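Local structure of integral membrane indolylacetylinositol arabinosyltransferase EmbC (Mycolicibacterium smegmatis, 7BVE) at residues Ser89-Val95 and Gly106-Arg111. The protein probably transfers arabinose in building the arabinan of the mycobacterial cell envelope, as an integral membrane arabinosyltransferase that binds the anti-tuberculosis drug ethambutol. Residues are numbered along the deposited sequence.
Sequences SVLLSTV and GLLIER
An antiparallel pair of strands can absorb an extra residue without parting, and 89-95 with 106-111 illustrates how. S93 faces L108 as a non-hydrogen-bonded pair (CA-CA 4.6 Å). From there the bonded partners run L92 with I109, then S89 with R111: three steps along one strand against two along the other, a bulge-like irregularity in strand 90-93. V90 CA approaches E110 CA loosely at 3.9 Å. L91 takes up the excess with a helical backbone (phi/psi -88/-33), turning a corner, before L92 and S93 return to extended angles.

Backbone bonds hold the strands together on both sides of L91. I109 N donates to L92 O (3.1 Å), R111 N to S89 O (3.2 Å), and T94 N weakly to L107 O (3.3 Å). At the far end a side chain replaces the backbone: T94, chi1 p, accepts L107 N on OG1 (3.2 Å), while its hydroxyl also bonds to Q182. S93 OG reaches forward to V95 O, modelled very short at 2.3 Å. G106 passes so near V95 that a CB would clash with its CG1.

Because the backbone turns at L91, L91 and L92 both lie on the side of L107 and I109, with L92 CB 3.9 Å from I109 CD1 and L91 CD2 4.3 Å from I109 CG2. On the reverse face V90 CG1 meets L108 CD2 at 3.8 Å.

Within the concanavalin-like domain, 90-93 is an outer strand of a four-stranded antiparallel sheet, and 107-112 continues it to 115-120. L107 and I109 touch V118 beside them and reach F143 and L141 of strand 140-145 in the seven-stranded sheet, joining the two layers of a beta sandwich.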
loop_
_atom_site.group_PDB
_atom_site.type_symbol
_atom_site.label_atom_id
_atom_site.label_comp_id
_atom_site.label_asym_id
_atom_site.label_seq_id
_atom_site.Cartn_x
_atom_site.Cartn_y
_atom_site.Cartn_z
ATOM N N SER A 89 48.751 5.917 17.627
ATOM C CA SER A 89 48.041 7.176 17.435
ATOM C C SER A 89 47.233 7.581 18.664
ATOM O O SER A 89 47.426 8.676 19.198
ATOM C CB SER A 89 47.140 7.094 16.201
ATOM O OG SER A 89 47.917 7.014 15.022
ATOM N N VAL A 90 46.334 6.722 19.125
ATOM C CA VAL A 90 45.406 7.132 20.171
ATOM C C VAL A 90 46.057 6.983 21.538
ATOM O O VAL A 90 46.823 6.050 21.799
ATOM C CB VAL A 90 44.076 6.359 20.071
ATOM C CG1 VAL A 90 43.426 6.616 18.735
ATOM C CG2 VAL A 90 44.255 4.882 20.283
ATOM N N LEU A 91 45.798 7.962 22.396
ATOM C CA LEU A 91 46.167 7.903 23.799
ATOM C C LEU A 91 45.086 7.249 24.636
ATOM O O LEU A 91 45.400 6.555 25.608
ATOM C CB LEU A 91 46.430 9.318 24.322
ATOM C CG LEU A 91 46.838 9.543 25.775
ATOM C CD1 LEU A 91 48.182 8.955 26.035
ATOM C CD2 LEU A 91 46.851 11.010 26.086
ATOM N N LEU A 92 43.829 7.438 24.250
ATOM C CA LEU A 92 42.675 6.943 24.972
ATOM C C LEU A 92 41.496 7.005 24.021
ATOM O O LEU A 92 41.468 7.833 23.115
ATOM C CB LEU A 92 42.427 7.777 26.227
ATOM C CG LEU A 92 41.476 7.338 27.322
ATOM C CD1 LEU A 92 42.060 7.836 28.604
ATOM C CD2 LEU A 92 40.099 7.920 27.123
ATOM N N SER A 93 40.529 6.124 24.232
ATOM C CA SER A 93 39.383 6.019 23.347
ATOM C C SER A 93 38.273 5.302 24.089
ATOM O O SER A 93 38.509 4.660 25.112
ATOM C CB SER A 93 39.738 5.268 22.068
ATOM O OG SER A 93 38.606 5.113 21.244
ATOM N N THR A 94 37.054 5.432 23.578
ATOM C CA THR A 94 35.956 4.589 24.016
ATOM C C THR A 94 35.445 3.692 22.903
ATOM O O THR A 94 34.498 2.937 23.118
ATOM C CB THR A 94 34.799 5.426 24.579
ATOM O OG1 THR A 94 34.248 6.256 23.557
ATOM C CG2 THR A 94 35.266 6.288 25.723
ATOM N N VAL A 95 36.043 3.770 21.717
ATOM C CA VAL A 95 35.745 2.888 20.588
ATOM C C VAL A 95 37.052 2.465 19.942
ATOM O O VAL A 95 38.074 3.151 20.067
ATOM C CB VAL A 95 34.852 3.590 19.544
ATOM C CG1 VAL A 95 33.444 3.771 20.057
ATOM C CG2 VAL A 95 35.430 4.930 19.223
ATOM N N GLY A 106 31.945 8.044 19.058
ATOM C CA GLY A 106 32.604 7.927 20.341
ATOM C C GLY A 106 33.611 9.011 20.635
ATOM O O GLY A 106 33.520 10.115 20.103
ATOM N N LEU A 107 34.578 8.704 21.485
ATOM C CA LEU A 107 35.565 9.665 21.945
ATOM C C LEU A 107 36.958 9.208 21.554
ATOM O O LEU A 107 37.240 8.010 21.523
ATOM C CB LEU A 107 35.484 9.815 23.457
ATOM C CG LEU A 107 36.197 10.913 24.239
ATOM C CD1 LEU A 107 35.331 11.112 25.397
ATOM C CD2 LEU A 107 37.554 10.514 24.736
ATOM N N LEU A 108 37.835 10.171 21.282
ATOM C CA LEU A 108 39.215 9.905 20.910
ATOM C C LEU A 108 40.098 11.038 21.398
ATOM O O LEU A 108 39.723 12.206 21.312
ATOM C CB LEU A 108 39.373 9.753 19.393
ATOM C CG LEU A 108 38.826 8.527 18.667
ATOM C CD1 LEU A 108 38.856 8.751 17.191
ATOM C CD2 LEU A 108 39.662 7.332 18.997
ATOM N N ILE A 109 41.269 10.691 21.918
ATOM C CA ILE A 109 42.298 11.664 22.266
ATOM C C ILE A 109 43.460 11.325 21.335
ATOM O O ILE A 109 44.634 11.323 21.719
ATOM C CB ILE A 109 42.646 11.629 23.768
ATOM C CG1 ILE A 109 41.364 11.739 24.581
ATOM C CG2 ILE A 109 43.437 12.852 24.200
ATOM C CD1 ILE A 109 41.554 11.550 26.051
ATOM N N GLU A 110 43.102 10.942 20.110
ATOM C CA GLU A 110 44.011 10.605 19.021
ATOM C C GLU A 110 44.969 11.752 18.730
ATOM O O GLU A 110 44.628 12.916 18.943
ATOM C CB GLU A 110 43.186 10.255 17.775
ATOM C CG GLU A 110 43.955 9.680 16.594
ATOM C CD GLU A 110 43.057 9.333 15.423
ATOM O OE1 GLU A 110 41.836 9.574 15.518
ATOM O OE2 GLU A 110 43.570 8.817 14.406
ATOM N N ARG A 111 46.171 11.441 18.264
ATOM C CA ARG A 111 47.140 12.449 17.864
ATOM C C ARG A 111 47.086 12.623 16.355
ATOM O O ARG A 111 47.617 11.795 15.610
ATOM C CB ARG A 111 48.545 12.064 18.301
ATOM C CG ARG A 111 49.581 13.083 17.918
ATOM C CD ARG A 111 50.947 12.617 18.324
ATOM N NE ARG A 111 51.280 11.346 17.697
ATOM C CZ ARG A 111 51.772 11.215 16.472
ATOM N NH1 ARG A 111 52.002 12.285 15.727
ATOM N NH2 ARG A 111 52.040 10.009 15.995
#